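Local coordinates for protein annexin B22 (Schistosoma mansoni, PDB 4MDU) that binds acidic phospholipid membranes in a calcium-dependent way, aggregates liposomes when calcium is present and may lend structural integrity to the parasite's tegument, at residues 11-16 with 140-145; 66-71 with 107-112; 133-138 with 184-189; 24-29 with 288-293. All coordinates share one frame; numbering follows the deposited sequence.

Interaction 1. Residues 11-16 with 140-145; sequences ITRSLI and NDEMKA
In the first turn of helix 140-156, Glu142 reaches out to Arg13 and Ser14 of the N-terminal tail. The helix opens at Asn140, and two residues on, Glu142 carries the contact alone. Its chain runs extended beyond CG (chi2 167°), and this brings the carboxylate up to the tail backbone. OE2 is held by two donors from opposite faces of the carboxylate plane. Arg13 NE comes 2.9 Å from Glu142 OE2, steeply above the plane, while OE2 itself lies at the edge of the guanidinium, in its plane. From the other face Ser14 N donates to Glu142 OE2 at 2.8 Å in an almost straight bond, 178° at the hydrogen. The salt bridge is therefore not the flat, paired kind: guanidinium and carboxylate stand 75° apart, and the second link, Arg13 NH2 to Glu142 OE1 at 3.3 Å, is weak. OE1 has firmer partners in His17 NE2 and Trp139 N, so the buried carboxylate is gripped at both oxygens. Phe9 of the tail also touches Glu142. On the tail, Ser14 OG accepts from Ile16 N at 3.1 Å, an ST turn that starts the short 3-10 segment. The arrangement is that of an annexin N-terminal tail docked by a buried salt bridge on the helical core, here on the predicted second repeat.

Interaction 2. Residues 66-71 with 107-112; sequences RTNYER and VDTPYM
Asn68, at the start of helix 68-82, faces Asp108 and Thr109 at the start of helix 109-122, and its amide works in both directions at once. The segment that carries it begins with Arg66, whose carbonyl O receives a weak bond from Arg71 NH1; the guanidinium of Arg66 turns off to Asp41. Thr67 is the N-cap. Its OG1 accepts from Glu70 N at 3.2 Å while Thr67 N donates to Glu70 OE1 at 3.0 Å, a reciprocal pair that makes a capping box. Thus Asn68 is the first residue of a capped helix, and the contact sets two helix N-termini of the annexin fold against each other, at the boundary of the predicted first and second repeats. With CG anti to the backbone N (chi1 175°), the Asn68 amide projects toward the second segment. ND2 points in the amide plane at Asp108 OD1, 2.9 Å away, and the bond is nearly straight at 171°; amide and carboxylate are almost coplanar. OD1 of Asn68 takes Thr109 N at 2.9 Å from above its carbonyl plane, a more bent bond. The Asp108 carboxylate has further partners in the tail, Ser7 OG on OD1, its strongest, and Glu8 N on OD2. At the end of the segment, the Arg71 guanidinium lies with one face against Thr67 C and Asn68 CA. Its NE is bonded to Leu105 O, and Arg71 NH2 donates to a water whose oxygen is also 2.7 Å from Val107 O.

Interaction 3. Residues 133-138 with 184-189; sequences EIFTTL and SLVQAE
The carbonyl O of Leu185 is gripped by two donors, Ala188 N at 3.0 Å from Leu185 O and a water whose oxygen is 2.9 Å from it. The same water also donates, weakly, to Leu138 O across the contact, so it bridges the backbone carbonyls of the two segments. Nearby, Thr137 donates to Ile134 O through both its backbone N and its OG1, the hydroxyl bond being 2.7 Å between Thr137 OG1 and Ile134 O. The rest of the contact is apolar. Phe135 turns its ring toward helix 177-187, with CG placed beside its own backbone N (chi1 -70°). One methyl of Val186, CG2, sits over a face of the ring, 3.6 Å from the centroid and 16° off the ring normal, a CH-pi contact displaced toward CZ, the nearest ring atom. Leu185 comes in at the root of the same side chain: its CD1 packs against Phe135 CB at 3.9 Å and reaches on to the backbone of Thr136. Ring and valine together lie against Met143 and Met170, and Leu117 touches the ring from helix 109-122. Phe135 thus has side chains from several helices around it. Its side chain is also about 6 Å from that of Met121, a residue of a calcium-binding site. This is the hydrophobic interior of one annexin repeat, the predicted second, where helices of the bundle pack together, close to a calcium-binding site.

Interaction 4. Residues 24-29 with 288-293; sequences KHYRPT and IDRPSL
Tyr26 projects from the irregular N-terminal tail onto Arg290 and Pro291, in the first turn of helix 290-301. Its first torsion (chi1 -82°) sets CG beside the backbone N and sends the ring toward the helix. There CE2 lies over one face of the Arg290 guanidinium, toward its rim, with NH1 3.5 Å from Tyr26 CE2. The two flat groups are not stacked in parallel: their planes make 36°. Arg290 brings its guanidinium up to CE2 by staying extended through chi1 and chi2 and then bending at chi3 (-62°). The guanidinium is fixed from outside the contact, NH1 by a salt bridge to Asp323 and a bond to His17 O, NE by Tyr286 O; the Tyr286 ring adds a cation-pi contact. This packing joins the N-terminal tail to the start of the predicted fourth annexin repeat, away from the annotated calcium sites. Tyr26 CE1 meets the proline, with Pro291 CG 4.0 Å from Tyr26 CE1 and the two side chains crossing at about a right angle. At the end of the ring, Tyr26 OH is 2.9 Å from a water that accepts from Arg290 N at 3.0 Å, so a backbone N-H at the start of the helix is satisfied through the tyrosine's water. Tyr26 also touches Asp326 of helix 324-335, and Pro291 touches Ala330 of the same helix.

Overall arrangement
Interaction 1 is the hub. Its centre is 12 Å from that of interaction 2 and 11 Å from that of interaction 3, and it touches both: Ile11 O packs on Tyr69 CB at 3.3 Å, and Arg13 NH2 makes a weak bond to Thr137 O at 2.9 Å. Phe9 of the tail touches Glu142 and Thr109, adding a further tie between interactions 1 and 2. Interaction 4 stands apart, centres about 17 Å from interaction 1, but His17 connects them, its ring serving Glu142 and its carbonyl Arg290. The tail thus reaches both the predicted second and fourth repeats. Only interaction 3 lies near annotated calcium sites; the others are remote from them.

Interaction 1. Residues 11-16 with 140-145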
# COMPACT_ATOMS: atom_id res chain seq x y z
N ILE B 11 -20.19 -0.97 -28.23
CA ILE B 11 -21.41 -0.41 -27.63
C ILE B 11 -21.45 -0.51 -26.12
O ILE B 11 -22.01 0.36 -25.44
CB ILE B 11 -22.69 -1.05 -28.21
CG1 ILE B 11 -22.81 -0.78 -29.71
CG2 ILE B 11 -23.91 -0.50 -27.49
CD1 ILE B 11 -21.94 -1.67 -30.57
N THR B 12 -20.84 -1.56 -25.57
CA THR B 12 -20.83 -1.74 -24.13
C THR B 12 -19.49 -2.23 -23.59
O THR B 12 -18.61 -2.63 -24.34
CB THR B 12 -21.90 -2.75 -23.67
OG1 THR B 12 -21.54 -4.07 -24.12
CG2 THR B 12 -23.26 -2.38 -24.22
N ARG B 13 -19.36 -2.18 -22.27
CA ARG B 13 -18.31 -2.92 -21.59
C ARG B 13 -18.65 -4.38 -21.80
O ARG B 13 -19.80 -4.72 -22.09
CB ARG B 13 -18.32 -2.60 -20.10
CG ARG B 13 -17.95 -1.15 -19.76
CD ARG B 13 -16.50 -0.88 -20.07
NE ARG B 13 -15.63 -1.90 -19.48
CZ ARG B 13 -14.84 -1.71 -18.42
NH1 ARG B 13 -14.82 -0.52 -17.80
NH2 ARG B 13 -14.08 -2.70 -17.97
N SER B 14 -17.67 -5.25 -21.65
CA SER B 14 -17.90 -6.65 -21.97
C SER B 14 -18.95 -7.26 -21.04
O SER B 14 -18.94 -6.98 -19.84
CB SER B 14 -16.58 -7.42 -21.86
OG SER B 14 -16.84 -8.70 -21.30
N LEU B 15 -19.82 -8.11 -21.58
CA LEU B 15 -20.90 -8.72 -20.79
C LEU B 15 -20.39 -9.60 -19.65
O LEU B 15 -21.13 -9.94 -18.72
CB LEU B 15 -21.84 -9.55 -21.66
CG LEU B 15 -23.28 -9.05 -21.68
CD1 LEU B 15 -23.33 -7.71 -22.40
CD2 LEU B 15 -24.18 -10.07 -22.36
N ILE B 16 -19.12 -9.97 -19.72
CA ILE B 16 -18.55 -10.78 -18.66
C ILE B 16 -18.63 -10.08 -17.28
O ILE B 16 -18.63 -10.76 -16.25
CB ILE B 16 -17.11 -11.16 -19.00
CG1 ILE B 16 -16.71 -12.41 -18.22
CG2 ILE B 16 -16.18 -9.99 -18.72
CD1 ILE B 16 -15.71 -13.26 -18.95
N ASN B 140 -10.15 -9.50 -21.34
CA ASN B 140 -9.17 -9.63 -22.41
C ASN B 140 -9.23 -8.57 -23.51
O ASN B 140 -8.22 -7.91 -23.81
CB ASN B 140 -9.22 -11.04 -23.01
CG ASN B 140 -8.74 -12.10 -22.02
OD1 ASN B 140 -7.99 -11.80 -21.09
ND2 ASN B 140 -9.19 -13.35 -22.22
N ASP B 141 -10.39 -8.42 -24.12
CA ASP B 141 -10.57 -7.48 -25.22
C ASP B 141 -10.44 -6.02 -24.79
O ASP B 141 -9.92 -5.18 -25.52
CB ASP B 141 -11.91 -7.73 -25.89
CG ASP B 141 -11.93 -9.04 -26.67
OD1 ASP B 141 -10.85 -9.41 -27.16
OD2 ASP B 141 -12.98 -9.68 -26.78
N GLU B 142 -10.92 -5.73 -23.58
CA GLU B 142 -10.82 -4.38 -23.04
C GLU B 142 -9.36 -4.05 -22.81
O GLU B 142 -8.90 -2.97 -23.15
CB GLU B 142 -11.63 -4.29 -21.74
CG GLU B 142 -13.11 -4.57 -22.02
CD GLU B 142 -13.94 -4.81 -20.77
OE1 GLU B 142 -13.41 -5.37 -19.79
OE2 GLU B 142 -15.14 -4.45 -20.78
N MET B 143 -8.63 -5.02 -22.26
CA MET B 143 -7.23 -4.85 -21.94
C MET B 143 -6.42 -4.52 -23.19
O MET B 143 -5.56 -3.63 -23.16
CB MET B 143 -6.68 -6.12 -21.26
CG MET B 143 -5.23 -6.04 -20.85
SD MET B 143 -4.95 -5.02 -19.39
CE MET B 143 -3.45 -4.20 -19.89
N LYS B 144 -6.72 -5.23 -24.28
CA LYS B 144 -6.03 -5.03 -25.56
C LYS B 144 -6.37 -3.66 -26.12
O LYS B 144 -5.51 -2.98 -26.68
CB LYS B 144 -6.39 -6.12 -26.60
CG LYS B 144 -5.94 -7.53 -26.20
CD LYS B 144 -6.43 -8.58 -27.19
CE LYS B 144 -6.09 -9.99 -26.74
NZ LYS B 144 -6.38 -11.02 -27.80
N ALA B 145 -7.63 -3.25 -25.99
CA ALA B 145 -8.02 -1.89 -26.38
C ALA B 145 -7.27 -0.84 -25.57
O ALA B 145 -6.89 0.21 -26.09
CB ALA B 145 -9.52 -1.69 -26.27

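Interaction 2. Residues 66-71 with 107-112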
# COMPACT_ATOMS: atom_id res chain seq x y z
N ARG B 66 -25.03 9.71 -20.33
CA ARG B 66 -24.88 8.84 -21.50
C ARG B 66 -23.75 7.83 -21.28
O ARG B 66 -22.81 8.11 -20.55
CB ARG B 66 -24.57 9.67 -22.76
CG ARG B 66 -25.58 10.79 -23.07
CD ARG B 66 -26.88 10.26 -23.71
NE ARG B 66 -27.73 11.38 -24.12
CZ ARG B 66 -28.64 11.96 -23.34
NH1 ARG B 66 -28.84 11.50 -22.10
NH2 ARG B 66 -29.36 13.00 -23.78
N THR B 67 -23.83 6.66 -21.93
CA THR B 67 -22.74 5.70 -21.82
C THR B 67 -21.58 6.21 -22.65
O THR B 67 -21.73 7.13 -23.46
CB THR B 67 -23.13 4.35 -22.41
OG1 THR B 67 -23.26 4.49 -23.82
CG2 THR B 67 -24.45 3.87 -21.83
N ASN B 68 -20.42 5.61 -22.44
CA ASN B 68 -19.23 5.91 -23.24
C ASN B 68 -19.51 5.82 -24.75
O ASN B 68 -19.17 6.72 -25.51
CB ASN B 68 -18.08 4.99 -22.84
CG ASN B 68 -16.86 5.18 -23.73
OD1 ASN B 68 -16.14 6.16 -23.59
ND2 ASN B 68 -16.62 4.23 -24.63
N TYR B 69 -20.13 4.73 -25.18
CA TYR B 69 -20.51 4.60 -26.58
C TYR B 69 -21.34 5.80 -27.08
O TYR B 69 -21.03 6.40 -28.12
CB TYR B 69 -21.23 3.28 -26.86
CG TYR B 69 -21.54 3.11 -28.34
CD1 TYR B 69 -20.60 2.55 -29.20
CD2 TYR B 69 -22.73 3.57 -28.87
CE1 TYR B 69 -20.86 2.42 -30.55
CE2 TYR B 69 -23.00 3.45 -30.22
CZ TYR B 69 -22.07 2.88 -31.05
OH TYR B 69 -22.35 2.75 -32.39
N GLU B 70 -22.38 6.17 -26.34
CA GLU B 70 -23.16 7.32 -26.76
C GLU B 70 -22.33 8.62 -26.77
O GLU B 70 -22.46 9.44 -27.68
CB GLU B 70 -24.41 7.46 -25.90
CG GLU B 70 -25.35 6.28 -26.04
CD GLU B 70 -26.38 6.21 -24.92
OE1 GLU B 70 -26.15 6.79 -23.84
OE2 GLU B 70 -27.43 5.56 -25.13
N ARG B 71 -21.48 8.81 -25.76
CA ARG B 71 -20.71 10.04 -25.69
C ARG B 71 -19.85 10.15 -26.95
O ARG B 71 -19.84 11.18 -27.63
CB ARG B 71 -19.86 10.11 -24.41
CG ARG B 71 -20.70 10.16 -23.11
CD ARG B 71 -19.89 10.56 -21.88
NE ARG B 71 -18.87 9.57 -21.53
CZ ARG B 71 -19.06 8.54 -20.72
NH1 ARG B 71 -20.24 8.34 -20.16
NH2 ARG B 71 -18.06 7.70 -20.46
N VAL B 107 -13.58 11.47 -23.49
CA VAL B 107 -12.57 10.62 -24.08
C VAL B 107 -13.01 9.16 -24.02
O VAL B 107 -13.60 8.74 -23.03
CB VAL B 107 -11.22 10.84 -23.38
CG1 VAL B 107 -10.35 9.62 -23.51
CG2 VAL B 107 -10.54 12.08 -23.96
N ASP B 108 -12.75 8.41 -25.10
CA ASP B 108 -13.11 7.00 -25.16
C ASP B 108 -12.55 6.30 -23.93
O ASP B 108 -11.39 6.52 -23.54
CB ASP B 108 -12.54 6.37 -26.45
CG ASP B 108 -13.12 4.99 -26.74
OD1 ASP B 108 -14.23 4.68 -26.24
OD2 ASP B 108 -12.46 4.22 -27.49
N THR B 109 -13.37 5.46 -23.29
CA THR B 109 -12.94 4.79 -22.06
C THR B 109 -11.51 4.25 -22.10
O THR B 109 -10.73 4.53 -21.20
CB THR B 109 -13.87 3.64 -21.70
OG1 THR B 109 -15.21 4.13 -21.60
CG2 THR B 109 -13.45 3.02 -20.40
N PRO B 110 -11.17 3.45 -23.13
CA PRO B 110 -9.81 2.90 -23.17
C PRO B 110 -8.71 3.95 -23.18
O PRO B 110 -7.68 3.73 -22.55
CB PRO B 110 -9.79 2.06 -24.47
CG PRO B 110 -11.04 2.45 -25.22
CD PRO B 110 -12.03 2.88 -24.19
N TYR B 111 -8.89 5.07 -23.86
CA TYR B 111 -7.86 6.12 -23.84
C TYR B 111 -7.77 6.73 -22.44
O TYR B 111 -6.69 6.98 -21.87
CB TYR B 111 -8.19 7.21 -24.86
CG TYR B 111 -7.07 8.20 -25.07
CD1 TYR B 111 -7.01 9.38 -24.35
CD2 TYR B 111 -6.06 7.94 -25.99
CE1 TYR B 111 -5.98 10.29 -24.55
CE2 TYR B 111 -5.03 8.84 -26.19
CZ TYR B 111 -4.99 10.01 -25.46
OH TYR B 111 -3.96 10.89 -25.68
N MET B 112 -8.93 6.97 -21.87
CA MET B 112 -8.97 7.52 -20.52
C MET B 112 -8.21 6.61 -19.55
O MET B 112 -7.40 7.07 -18.75
CB MET B 112 -10.41 7.73 -20.06
CG MET B 112 -10.52 8.48 -18.75
SD MET B 112 -10.81 7.28 -17.47
CE MET B 112 -12.58 7.27 -17.62
O HOH W 1 -14.83 8.31 -20.71

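Interaction 3. Residues 133-138 with 184-189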
# COMPACT_ATOMS: atom_id res chain seq x y z
N GLU B 133 -6.23 -1.30 -9.40
CA GLU B 133 -7.61 -0.84 -9.57
C GLU B 133 -8.10 -0.97 -11.02
O GLU B 133 -9.21 -1.44 -11.29
CB GLU B 133 -7.75 0.63 -9.11
CG GLU B 133 -9.16 1.19 -9.35
CD GLU B 133 -9.15 2.61 -9.88
OE1 GLU B 133 -8.51 3.47 -9.25
OE2 GLU B 133 -9.78 2.87 -10.92
N ILE B 134 -7.27 -0.53 -11.95
CA ILE B 134 -7.62 -0.56 -13.36
C ILE B 134 -7.53 -1.96 -13.99
O ILE B 134 -8.50 -2.45 -14.56
CB ILE B 134 -6.74 0.45 -14.15
CG1 ILE B 134 -7.13 1.88 -13.76
CG2 ILE B 134 -6.91 0.22 -15.65
CD1 ILE B 134 -6.39 2.93 -14.55
N PHE B 135 -6.38 -2.62 -13.85
CA PHE B 135 -6.20 -3.93 -14.48
C PHE B 135 -7.21 -4.95 -13.99
O PHE B 135 -7.74 -5.74 -14.78
CB PHE B 135 -4.79 -4.46 -14.28
CG PHE B 135 -3.76 -3.70 -15.05
CD1 PHE B 135 -4.09 -3.13 -16.27
CD2 PHE B 135 -2.48 -3.53 -14.56
CE1 PHE B 135 -3.14 -2.42 -17.00
CE2 PHE B 135 -1.53 -2.82 -15.28
CZ PHE B 135 -1.86 -2.25 -16.50
N THR B 136 -7.47 -4.95 -12.69
CA THR B 136 -8.50 -5.81 -12.12
C THR B 136 -9.80 -5.76 -12.93
O THR B 136 -10.45 -6.78 -13.13
CB THR B 136 -8.79 -5.43 -10.66
OG1 THR B 136 -7.70 -5.87 -9.84
CG2 THR B 136 -10.05 -6.09 -10.18
N THR B 137 -10.16 -4.56 -13.40
CA THR B 137 -11.46 -4.36 -14.02
C THR B 137 -11.51 -4.56 -15.54
O THR B 137 -12.54 -4.30 -16.17
CB THR B 137 -12.01 -2.95 -13.71
OG1 THR B 137 -11.20 -1.98 -14.40
CG2 THR B 137 -11.96 -2.68 -12.22
N LEU B 138 -10.42 -5.02 -16.14
CA LEU B 138 -10.41 -5.19 -17.60
C LEU B 138 -10.36 -6.65 -18.00
O LEU B 138 -9.45 -7.38 -17.58
CB LEU B 138 -9.24 -4.44 -18.24
CG LEU B 138 -9.22 -2.92 -18.05
CD1 LEU B 138 -7.88 -2.34 -18.47
CD2 LEU B 138 -10.37 -2.27 -18.81
N SER B 184 0.52 -10.89 -16.00
CA SER B 184 -0.41 -11.91 -16.50
C SER B 184 -1.77 -11.30 -16.85
O SER B 184 -2.38 -11.69 -17.84
CB SER B 184 -0.58 -13.06 -15.50
OG SER B 184 -1.43 -12.71 -14.43
N LEU B 185 -2.24 -10.35 -16.04
CA LEU B 185 -3.45 -9.65 -16.41
C LEU B 185 -3.27 -8.91 -17.74
O LEU B 185 -4.14 -8.95 -18.62
CB LEU B 185 -3.91 -8.66 -15.32
CG LEU B 185 -4.32 -9.24 -13.97
CD1 LEU B 185 -4.80 -8.13 -13.02
CD2 LEU B 185 -5.39 -10.33 -14.12
N VAL B 186 -2.16 -8.21 -17.87
CA VAL B 186 -1.92 -7.43 -19.09
C VAL B 186 -1.71 -8.36 -20.31
O VAL B 186 -1.93 -7.98 -21.45
CB VAL B 186 -0.74 -6.47 -18.89
CG1 VAL B 186 -0.36 -5.81 -20.20
CG2 VAL B 186 -1.12 -5.40 -17.85
N GLN B 187 -1.32 -9.61 -20.05
CA GLN B 187 -1.27 -10.61 -21.12
C GLN B 187 -2.61 -10.72 -21.87
O GLN B 187 -2.63 -11.07 -23.05
CB GLN B 187 -0.90 -11.99 -20.57
CG GLN B 187 0.45 -12.07 -19.91
CD GLN B 187 1.60 -11.88 -20.88
OE1 GLN B 187 1.40 -11.75 -22.09
NE2 GLN B 187 2.82 -11.86 -20.35
N ALA B 188 -3.72 -10.45 -21.19
CA ALA B 188 -5.05 -10.58 -21.80
C ALA B 188 -5.31 -12.01 -22.29
O ALA B 188 -5.84 -12.21 -23.39
CB ALA B 188 -5.20 -9.59 -22.97
N GLU B 189 -4.91 -13.01 -21.49
CA GLU B 189 -5.25 -14.39 -21.80
C GLU B 189 -5.99 -15.03 -20.64
O GLU B 189 -5.73 -16.18 -20.28
CB GLU B 189 -4.00 -15.21 -22.15
CG GLU B 189 -3.45 -14.90 -23.54
CD GLU B 189 -2.19 -15.69 -23.85
OE1 GLU B 189 -2.21 -16.93 -23.65
OE2 GLU B 189 -1.18 -15.09 -24.29
O HOH W 2 -6.95 -9.04 -19.13

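Interaction 4. Residues 24-29 with 288-293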
# COMPACT_ATOMS: atom_id res chain seq x y z
N LYS B 24 -27.65 -12.96 -11.49
CA LYS B 24 -28.50 -11.78 -11.55
C LYS B 24 -27.74 -10.63 -12.22
O LYS B 24 -26.54 -10.48 -12.02
CB LYS B 24 -28.92 -11.39 -10.13
CG LYS B 24 -29.93 -10.26 -10.06
N HIS B 25 -28.42 -9.82 -13.02
CA HIS B 25 -27.79 -8.63 -13.61
C HIS B 25 -27.31 -7.66 -12.54
O HIS B 25 -28.02 -7.40 -11.56
CB HIS B 25 -28.79 -7.86 -14.47
CG HIS B 25 -28.96 -8.38 -15.86
ND1 HIS B 25 -29.92 -9.30 -16.20
CD2 HIS B 25 -28.29 -8.09 -17.00
CE1 HIS B 25 -29.84 -9.57 -17.49
NE2 HIS B 25 -28.86 -8.85 -18.00
N TYR B 26 -26.12 -7.09 -12.74
CA TYR B 26 -25.71 -5.94 -11.94
C TYR B 26 -26.48 -4.73 -12.43
O TYR B 26 -26.92 -4.70 -13.57
CB TYR B 26 -24.21 -5.69 -12.04
CG TYR B 26 -23.36 -6.55 -11.14
CD1 TYR B 26 -23.48 -6.46 -9.74
CD2 TYR B 26 -22.46 -7.46 -11.67
CE1 TYR B 26 -22.70 -7.25 -8.91
CE2 TYR B 26 -21.68 -8.26 -10.85
CZ TYR B 26 -21.80 -8.15 -9.47
OH TYR B 26 -21.01 -8.94 -8.67
N ARG B 27 -26.68 -3.75 -11.55
CA ARG B 27 -27.48 -2.59 -11.91
C ARG B 27 -26.60 -1.36 -12.06
O ARG B 27 -25.91 -0.96 -11.11
CB ARG B 27 -28.56 -2.33 -10.85
CG ARG B 27 -29.46 -3.52 -10.61
CD ARG B 27 -29.76 -3.71 -9.13
NE ARG B 27 -30.69 -2.71 -8.65
CZ ARG B 27 -30.59 -2.08 -7.49
NH1 ARG B 27 -29.57 -2.34 -6.66
NH2 ARG B 27 -31.49 -1.19 -7.14
N PRO B 28 -26.61 -0.76 -13.26
CA PRO B 28 -25.84 0.46 -13.52
C PRO B 28 -26.66 1.72 -13.24
O PRO B 28 -27.89 1.64 -13.15
CB PRO B 28 -25.56 0.37 -15.03
CG PRO B 28 -26.77 -0.35 -15.56
CD PRO B 28 -27.26 -1.28 -14.47
N THR B 29 -26.00 2.87 -13.12
CA THR B 29 -26.76 4.13 -13.04
C THR B 29 -26.95 4.75 -14.43
O THR B 29 -27.76 5.66 -14.60
CB THR B 29 -26.08 5.16 -12.14
OG1 THR B 29 -24.75 5.39 -12.62
CG2 THR B 29 -26.04 4.66 -10.69
N ILE B 288 -16.23 -12.26 -6.27
CA ILE B 288 -17.15 -12.79 -5.26
C ILE B 288 -17.74 -11.76 -4.27
O ILE B 288 -18.61 -12.09 -3.47
CB ILE B 288 -16.52 -13.93 -4.45
CG1 ILE B 288 -15.45 -13.37 -3.50
CG2 ILE B 288 -15.91 -14.98 -5.38
CD1 ILE B 288 -15.03 -14.34 -2.40
N ASP B 289 -17.28 -10.51 -4.34
CA ASP B 289 -17.72 -9.51 -3.37
C ASP B 289 -17.59 -8.11 -3.97
O ASP B 289 -17.14 -7.17 -3.30
CB ASP B 289 -16.88 -9.65 -2.10
CG ASP B 289 -17.42 -8.81 -0.92
OD1 ASP B 289 -18.63 -8.50 -0.90
OD2 ASP B 289 -16.62 -8.48 -0.02
N ARG B 290 -18.00 -7.97 -5.23
CA ARG B 290 -17.66 -6.77 -5.99
C ARG B 290 -18.26 -5.48 -5.45
O ARG B 290 -17.54 -4.49 -5.32
CB ARG B 290 -18.02 -6.93 -7.47
CG ARG B 290 -17.26 -5.90 -8.33
CD ARG B 290 -17.85 -5.77 -9.71
NE ARG B 290 -17.76 -7.02 -10.42
CZ ARG B 290 -18.34 -7.25 -11.59
NH1 ARG B 290 -19.05 -6.29 -12.18
NH2 ARG B 290 -18.21 -8.43 -12.17
N PRO B 291 -19.58 -5.46 -5.16
CA PRO B 291 -20.13 -4.19 -4.68
C PRO B 291 -19.38 -3.63 -3.48
O PRO B 291 -19.10 -2.43 -3.46
CB PRO B 291 -21.57 -4.55 -4.31
CG PRO B 291 -21.92 -5.61 -5.34
CD PRO B 291 -20.64 -6.44 -5.44
N SER B 292 -19.04 -4.48 -2.51
CA SER B 292 -18.32 -4.04 -1.33
C SER B 292 -16.92 -3.58 -1.67
O SER B 292 -16.47 -2.55 -1.18
CB SER B 292 -18.22 -5.15 -0.28
OG SER B 292 -19.50 -5.52 0.17
N LEU B 293 -16.23 -4.37 -2.50
CA LEU B 293 -14.86 -4.06 -2.93
C LEU B 293 -14.74 -2.67 -3.54
O LEU B 293 -13.85 -1.91 -3.20
CB LEU B 293 -14.35 -5.08 -3.96
CG LEU B 293 -13.04 -4.64 -4.66
CD1 LEU B 293 -11.83 -4.78 -3.76
CD2 LEU B 293 -12.81 -5.44 -5.94
O HOH W 3 -19.66 -10.12 -6.42